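PDB 5UYT: Ice-binding protein from Flavobacteriaceae bacterium, which probably binds ice crystals through its two tandem beta-solenoid domains and so restrains their growth, as expected of a bacterial antifreeze protein. Local coordinates for residues 14-18 / 19-23; 64-67 / 68-72; 216-219 / 220-224; 344-347 / 348-352. All coordinates share one frame; numbering follows the deposited sequence.

Interaction 1: 14-18 / 19-23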
# COMPACT_ATOMS: atom_id res chain seq x y z
N LEU A 14 2.84 -11.62 7.65
CA LEU A 14 3.20 -12.17 8.96
C LEU A 14 2.10 -13.14 9.36
O LEU A 14 0.92 -12.76 9.38
CB LEU A 14 3.28 -11.07 10.02
CG LEU A 14 4.23 -9.89 9.74
CD1 LEU A 14 4.05 -8.78 10.79
CD2 LEU A 14 5.67 -10.40 9.73
N PHE A 15 2.46 -14.38 9.67
CA PHE A 15 1.45 -15.35 10.06
C PHE A 15 2.01 -16.43 10.98
O PHE A 15 3.09 -16.97 10.72
CB PHE A 15 0.81 -16.03 8.84
CG PHE A 15 -0.14 -17.14 9.23
CD1 PHE A 15 -1.43 -16.85 9.66
CD2 PHE A 15 0.27 -18.47 9.20
CE1 PHE A 15 -2.29 -17.86 10.05
CE2 PHE A 15 -0.58 -19.50 9.60
CZ PHE A 15 -1.87 -19.19 10.02
N THR A 16 1.27 -16.72 12.04
CA THR A 16 1.55 -17.92 12.84
C THR A 16 0.31 -18.78 13.00
O THR A 16 -0.82 -18.29 13.16
CB THR A 16 2.20 -17.60 14.22
OG1 THR A 16 2.47 -18.85 14.88
CG2 THR A 16 1.29 -16.76 15.14
N THR A 17 0.52 -20.08 12.93
CA THR A 17 -0.53 -21.05 13.17
C THR A 17 -0.98 -21.01 14.64
O THR A 17 -2.14 -21.27 14.96
CB THR A 17 -0.02 -22.44 12.73
OG1 THR A 17 0.05 -22.43 11.30
CG2 THR A 17 -0.93 -23.60 13.21
N ALA A 18 -0.07 -20.65 15.54
CA ALA A 18 -0.40 -20.58 16.96
C ALA A 18 0.56 -19.67 17.70
O ALA A 18 1.76 -19.93 17.75
CB ALA A 18 -0.42 -21.97 17.58
N GLY A 19 0.03 -18.60 18.28
CA GLY A 19 0.82 -17.71 19.11
C GLY A 19 0.46 -16.25 18.92
O GLY A 19 -0.33 -15.92 18.05
N ALA A 20 1.05 -15.40 19.74
CA ALA A 20 0.81 -13.96 19.66
C ALA A 20 1.60 -13.33 18.52
O ALA A 20 2.70 -13.77 18.20
CB ALA A 20 1.16 -13.29 20.97
N VAL A 21 1.00 -12.30 17.91
CA VAL A 21 1.66 -11.50 16.90
C VAL A 21 1.61 -10.04 17.38
O VAL A 21 0.52 -9.48 17.57
CB VAL A 21 0.97 -11.68 15.54
CG1 VAL A 21 1.57 -10.76 14.48
CG2 VAL A 21 1.03 -13.13 15.10
N THR A 22 2.78 -9.45 17.60
CA THR A 22 2.88 -8.15 18.26
C THR A 22 3.77 -7.20 17.48
O THR A 22 4.83 -7.60 17.00
CB THR A 22 3.49 -8.30 19.68
OG1 THR A 22 2.80 -9.35 20.38
CG2 THR A 22 3.33 -6.97 20.46
N ASN A 23 3.34 -5.94 17.39
CA ASN A 23 4.15 -4.85 16.83
C ASN A 23 4.55 -3.81 17.87
O ASN A 23 3.82 -3.58 18.86
CB ASN A 23 3.38 -4.15 15.69
CG ASN A 23 4.16 -2.98 15.10
OD1 ASN A 23 5.20 -3.19 14.47
ND2 ASN A 23 3.68 -1.75 15.33

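Interaction 2: 64-67 / 68-72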
# COMPACT_ATOMS: atom_id res chain seq x y z
N LEU A 64 0.37 -23.72 5.14
CA LEU A 64 1.74 -23.52 5.64
C LEU A 64 2.36 -24.88 5.99
O LEU A 64 3.53 -25.13 5.72
CB LEU A 64 1.80 -22.58 6.87
CG LEU A 64 3.19 -22.36 7.50
CD1 LEU A 64 4.19 -21.84 6.48
CD2 LEU A 64 3.11 -21.41 8.69
N LEU A 65 1.54 -25.74 6.59
CA LEU A 65 1.95 -27.13 6.88
C LEU A 65 2.38 -27.89 5.61
O LEU A 65 3.47 -28.48 5.58
CB LEU A 65 0.84 -27.87 7.61
CG LEU A 65 1.18 -29.31 8.02
CD1 LEU A 65 2.33 -29.33 9.03
CD2 LEU A 65 -0.07 -29.98 8.57
N ILE A 66 1.53 -27.86 4.59
CA ILE A 66 1.84 -28.46 3.28
C ILE A 66 3.15 -27.91 2.68
O ILE A 66 4.00 -28.70 2.22
CB ILE A 66 0.67 -28.25 2.28
CG1 ILE A 66 -0.54 -29.10 2.69
CG2 ILE A 66 1.09 -28.62 0.86
CD1 ILE A 66 -1.83 -28.63 2.03
N ALA A 67 3.30 -26.57 2.69
CA ALA A 67 4.54 -25.88 2.29
C ALA A 67 5.76 -26.39 3.08
O ALA A 67 6.79 -26.72 2.48
CB ALA A 67 4.40 -24.36 2.43
N TYR A 68 5.64 -26.43 4.42
CA TYR A 68 6.73 -26.89 5.28
C TYR A 68 7.20 -28.30 4.86
O TYR A 68 8.41 -28.55 4.74
CB TYR A 68 6.36 -26.89 6.78
CG TYR A 68 7.43 -27.60 7.58
CD1 TYR A 68 8.60 -26.93 7.93
CD2 TYR A 68 7.33 -28.97 7.90
CE1 TYR A 68 9.62 -27.57 8.60
CE2 TYR A 68 8.35 -29.62 8.56
CZ TYR A 68 9.49 -28.91 8.92
OH TYR A 68 10.52 -29.55 9.58
N ASN A 69 6.24 -29.20 4.66
CA ASN A 69 6.54 -30.58 4.32
C ASN A 69 7.24 -30.72 2.97
O ASN A 69 8.15 -31.55 2.83
CB ASN A 69 5.29 -31.45 4.39
CG ASN A 69 4.85 -31.71 5.81
OD1 ASN A 69 5.66 -31.70 6.73
ND2 ASN A 69 3.56 -31.95 6.00
N LEU A 70 6.85 -29.90 2.00
CA LEU A 70 7.54 -29.86 0.71
C LEU A 70 8.96 -29.32 0.87
O LEU A 70 9.91 -29.84 0.27
CB LEU A 70 6.77 -29.02 -0.31
CG LEU A 70 5.42 -29.53 -0.81
CD1 LEU A 70 4.67 -28.35 -1.44
CD2 LEU A 70 5.60 -30.68 -1.78
N LEU A 71 9.12 -28.28 1.69
CA LEU A 71 10.45 -27.78 2.04
C LEU A 71 11.32 -28.88 2.71
O LEU A 71 12.51 -29.06 2.37
CB LEU A 71 10.36 -26.52 2.92
CG LEU A 71 9.79 -25.31 2.17
CD1 LEU A 71 9.64 -24.10 3.08
CD2 LEU A 71 10.69 -24.96 0.99
N ASN A 72 10.70 -29.59 3.64
CA ASN A 72 11.39 -30.64 4.40
C ASN A 72 11.74 -31.84 3.51
O ASN A 72 12.74 -32.50 3.73
CB ASN A 72 10.57 -31.04 5.63
CG ASN A 72 11.43 -31.63 6.74
OD1 ASN A 72 12.60 -31.27 6.92
ND2 ASN A 72 10.84 -32.53 7.51

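Interaction 3: 216-219 / 220-224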
# COMPACT_ATOMS: atom_id res chain seq x y z
N PRO A 216 -14.90 4.73 -11.44
CA PRO A 216 -16.19 5.33 -11.72
C PRO A 216 -16.20 6.01 -13.08
O PRO A 216 -15.15 6.51 -13.53
CB PRO A 216 -16.31 6.40 -10.64
CG PRO A 216 -14.87 6.81 -10.37
CD PRO A 216 -14.18 5.47 -10.38
N ASN A 217 -17.36 6.04 -13.71
CA ASN A 217 -17.54 6.88 -14.85
C ASN A 217 -17.79 8.28 -14.31
O ASN A 217 -18.77 8.51 -13.59
CB ASN A 217 -18.70 6.38 -15.70
CG ASN A 217 -19.03 7.31 -16.86
OD1 ASN A 217 -18.27 8.19 -17.22
ND2 ASN A 217 -20.18 7.07 -17.47
N LEU A 218 -16.87 9.21 -14.59
CA LEU A 218 -17.07 10.61 -14.17
C LEU A 218 -18.03 11.40 -15.09
O LEU A 218 -18.38 12.54 -14.75
CB LEU A 218 -15.73 11.34 -14.03
CG LEU A 218 -14.76 10.76 -12.99
CD1 LEU A 218 -13.47 11.57 -13.01
CD2 LEU A 218 -15.37 10.75 -11.59
N GLY A 219 -18.45 10.83 -16.23
CA GLY A 219 -19.21 11.64 -17.21
C GLY A 219 -18.56 13.00 -17.50
O GLY A 219 -17.33 13.08 -17.70
N THR A 220 -19.36 14.07 -17.50
CA THR A 220 -18.86 15.38 -17.94
C THR A 220 -17.98 16.04 -16.88
O THR A 220 -17.20 16.94 -17.18
CB THR A 220 -19.99 16.35 -18.35
OG1 THR A 220 -20.76 16.67 -17.17
CG2 THR A 220 -20.92 15.75 -19.40
N VAL A 221 -18.06 15.56 -15.64
CA VAL A 221 -17.24 16.15 -14.58
C VAL A 221 -15.73 15.83 -14.76
O VAL A 221 -14.86 16.49 -14.15
CB VAL A 221 -17.87 15.91 -13.16
CG1 VAL A 221 -17.24 14.71 -12.50
CG2 VAL A 221 -17.63 17.14 -12.28
N VAL A 222 -15.40 14.90 -15.69
CA VAL A 222 -14.00 14.69 -16.12
C VAL A 222 -13.36 15.97 -16.71
O VAL A 222 -12.13 16.14 -16.67
CB VAL A 222 -13.84 13.52 -17.15
CG1 VAL A 222 -14.22 13.94 -18.55
CG2 VAL A 222 -12.41 12.98 -17.12
N CYS A 223 -14.20 16.88 -17.21
CA CYS A 223 -13.72 18.15 -17.76
C CYS A 223 -13.55 19.25 -16.74
O CYS A 223 -13.07 20.32 -17.10
CB CYS A 223 -14.65 18.65 -18.89
SG CYS A 223 -14.60 17.53 -20.32
N TYR A 224 -13.93 18.99 -15.48
CA TYR A 224 -13.75 20.00 -14.43
C TYR A 224 -12.58 19.63 -13.54
O TYR A 224 -12.29 18.45 -13.35
CB TYR A 224 -15.01 20.10 -13.58
CG TYR A 224 -16.11 20.93 -14.17
CD1 TYR A 224 -16.33 22.24 -13.72
CD2 TYR A 224 -16.97 20.41 -15.14
CE1 TYR A 224 -17.35 23.01 -14.27
CE2 TYR A 224 -17.99 21.17 -15.69
CZ TYR A 224 -18.18 22.46 -15.22
OH TYR A 224 -19.20 23.21 -15.72

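Interaction 4: 344-347 / 348-352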
# COMPACT_ATOMS: atom_id res chain seq x y z
N LEU A 344 -11.51 14.97 5.58
CA LEU A 344 -10.10 14.76 5.25
C LEU A 344 -9.34 16.06 5.49
O LEU A 344 -9.76 17.12 5.01
CB LEU A 344 -9.94 14.36 3.76
CG LEU A 344 -8.49 14.36 3.26
CD1 LEU A 344 -7.61 13.36 4.06
CD2 LEU A 344 -8.41 14.09 1.75
N SER A 345 -8.23 15.99 6.23
CA SER A 345 -7.36 17.16 6.40
C SER A 345 -5.93 16.66 6.25
O SER A 345 -5.70 15.45 6.20
CB SER A 345 -7.56 17.82 7.78
OG SER A 345 -7.22 16.91 8.84
N THR A 346 -4.97 17.58 6.15
CA THR A 346 -3.57 17.18 5.94
C THR A 346 -2.64 18.06 6.75
O THR A 346 -3.02 19.16 7.18
CB THR A 346 -3.11 17.22 4.45
OG1 THR A 346 -2.79 18.56 4.05
CG2 THR A 346 -4.20 16.67 3.46
N THR A 347 -1.40 17.61 6.87
CA THR A 347 -0.33 18.49 7.33
C THR A 347 0.15 19.39 6.18
O THR A 347 -0.09 19.09 4.99
CB THR A 347 0.86 17.69 7.86
OG1 THR A 347 1.37 16.84 6.85
CG2 THR A 347 0.42 16.81 9.09
N VAL A 348 0.85 20.48 6.52
CA VAL A 348 1.63 21.17 5.48
C VAL A 348 2.61 20.18 4.84
O VAL A 348 3.04 19.20 5.49
CB VAL A 348 2.34 22.45 5.98
CG1 VAL A 348 1.30 23.42 6.56
CG2 VAL A 348 3.42 22.12 7.04
N ASN A 349 2.92 20.39 3.56
CA ASN A 349 3.90 19.55 2.84
C ASN A 349 3.45 18.09 2.71
O ASN A 349 4.30 17.23 2.39
CB ASN A 349 5.28 19.53 3.54
CG ASN A 349 6.12 20.78 3.34
OD1 ASN A 349 7.05 21.07 4.18
ND2 ASN A 349 5.92 21.47 2.25
N ALA A 350 2.16 17.80 2.93
CA ALA A 350 1.73 16.40 2.75
C ALA A 350 1.82 16.04 1.25
O ALA A 350 1.88 16.93 0.39
CB ALA A 350 0.30 16.19 3.28
N SER A 351 1.83 14.74 0.93
CA SER A 351 1.96 14.35 -0.46
C SER A 351 1.32 13.02 -0.74
O SER A 351 1.23 12.16 0.16
CB SER A 351 3.45 14.36 -0.95
OG SER A 351 4.28 13.45 -0.21
N VAL A 352 0.89 12.88 -1.98
CA VAL A 352 0.45 11.59 -2.53
C VAL A 352 1.45 11.30 -3.64
O VAL A 352 1.60 12.10 -4.57
CB VAL A 352 -0.98 11.70 -3.11
CG1 VAL A 352 -1.43 10.36 -3.73
CG2 VAL A 352 -1.96 12.18 -2.02
O HOH W 1 4.30 16.81 5.77

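Interaction 1: 14-18 / 19-23
Thr16 and Val21 meet through one methyl each, CG2 against CG2 at 3.6 Å, across the bend that Ala18 and Gly19 make between them. The two side chains run past one another in opposite senses, so they touch alongside rather than end on. On Thr16 the hydroxyl stands anti to the backbone N (chi1 -177°), which swings OG1 back over the turn and leaves CG2 wedged between N and the carbonyl carbon, turned toward the following residues. There the methyl also rests on Gly19 O, 3.4 Å from Thr16 CG2. Thr16 OG1 accepts from Ala18 N at 3.2 Å (149° at the hydrogen), closing an ST turn, and is bonded to Gly190 O as well; the hydroxyl thus joins its own corner to the neighbouring coil. Val21 has CG1 anti to its backbone N, and this rotation brings CG2 beside that N and onto Thr16. The bend is a corner of a right-handed beta-helix: strand 12-16 lies on one face of the solenoid and strand 21-24 starts the next, each paired in parallel with strands of other coils. With a valine in place of Thr16 the Ala18 amide and Gly190 O would probably lose their shared partner, and the turn would be held less firmly. Gly19 has backbone angles at which a CB would be driven into Ala18 O. Its own polar atoms are gripped from the adjacent coil, the N by Asn37 OD1 and the O by Thr35 OG1, while Val21 packs on Val33 and Thr35.

Interaction 2: 64-67 / 68-72
Asn69 folds back over the preceding turn of the helix onto Leu65, and the contact can be followed atom by atom along its short side chain. Asn69 CB lies 3.7 Å from Leu65 O and equally far from Ile66 O, straddling two carbonyls of the turn before. With CG anti to its own carbonyl carbon and beside the backbone N (chi1 -73°), the amide is turned back along the helix, and Asn69 CG comes within 3.5 Å of Leu65 O. At the tip the two branches part: Asn69 OD1 comes no nearer than 4.1 Å to Leu65 O, while Asn69 ND2 reaches the aliphatic part of Leu65, 4.1 Å from Leu65 CG. Although ND2 is also near Leu65 O, the angle is too poor for a hydrogen bond, and Leu65 O is claimed by the Asn69 backbone N, at 3.0 Å and 160°. The two side chains cross obliquely on the exposed side of the helix. One residue further along, Ile66 CG2 and Leu70 CD1 make a looser apolar pair at 4.3 Å. The regular i to i+4 bonds run through the whole piece, Leu71 N to Ala67 O being the straightest at 167°. On the buried side Tyr68 sends its ring away from this turn to end on Glu151, which its OH bonds. Residues 64-72 lie in helix 55-73, which covers one face of the first solenoid: Leu64 and Leu71 press on Val167 of strand 165-168, Leu71 also on Phe147 of strand 146-150, and Ala67 and Leu70 meet the N-terminal segment at Leu6 and Pro4.

Interaction 3: 216-219 / 220-224
A short 3-10 turn, entered from an Asx turn, folds Leu218 and Gly219 against Val221 and Val222. Just ahead of it Asn217 OD1 accepts from Gly219 N at 2.8 Å; the bond is straight at the hydrogen (161°), but the donor stands well above the plane of the amide carbonyl, so the oxygen is approached over a face. Gly219 then takes a positive phi of 47°, and the chain enters the 3-10 segment 220-223. Two weak bonds follow, Val221 N to Leu218 O at 3.2 Å and Val222 N to Gly219 O at 3.3 Å, and each carbonyl is also covered by the side chain of its donor. Val221 CG1 leans on Leu218 O at 3.3 Å and continues to Leu218 CB, 4.0 Å away; its chi1 of 96° lies well off a staggered value, perhaps because of this close approach. Val222 places CG1 between its backbone N and carbonyl carbon, which sets that methyl over Gly219 O at 3.3 Å. The turn lies in the linker that leads from the first solenoid into strand 224-228, the opening strand of the second. The 3-10 bonding continues with Cys223 N to Thr220 O at 3.0 Å. Cys223 is tied by a disulfide to Cys422, just after the last strand, 415-417, of the second solenoid. Arg401 of strand 397-404 bonds Val222 O and Tyr224 O and carries Leu218 on its side chain, and from helix 270-288 Asp278 OD2 takes the amide of Thr220.

Interaction 4: 344-347 / 348-352
The carbonyl group of Thr347 is the flat element here, with Thr346 over one face and Ala350 over the other. From the first side Thr346 OG1 donates to Thr347 O at 2.9 Å, 44° out of the carbonyl plane. From the opposite side Ala350 N gives Thr347 O a weak bond of 3.3 Å, with Ala350 CB 3.4 Å from the same oxygen. That weak bond closes a type II beta turn from Thr347 to Ala350, whose third residue, Asn349, has a positive phi. Thr346 CB also packs on Ala350 CB at 3.7 Å. Thr346 can reach the carbonyl because OG1 sits between its backbone N and carbonyl carbon (chi1 80°), and the hydroxyl is bonded besides by Asn374 and Thr377 of the next coil. A valine in place of Thr346 would probably deprive Thr347 O of its hydroxyl donor and leave Asn374 N without this acceptor. One water bridges neighbouring residues, donating to Val348 O at 2.7 Å and bonding Thr347 OG1 at 3.1 Å; that hydroxyl also takes Gly322 N from the preceding coil. The turn is a solenoid corner between strand 344-346, paired with 318-320, and strand 351-355, paired with 323-327. Through the two threonine hydroxyls, polar bonds to the coils before and after probably add to the weak turn bond in holding the corner.

The four contacts follow one another along the chain and are spread over two beta-solenoids and the linker between them. Interactions 1 and 2 both belong to the first: their centres are about 18 Å apart and they touch where Phe15 and Thr17 pack against Leu64, so a coil corner and helix 55-73 are directly joined. Interaction 3 comes next, in the linker, its centre about 45 Å from that of interaction 1 and about 51 Å from that of interaction 2. It leads into the second solenoid, where interaction 4 is a corner about 25 Å away, centre to centre. Both solenoids thus combine parallel strands, sharp corners and a flanking helix, consistent with tandem ice-binding domains.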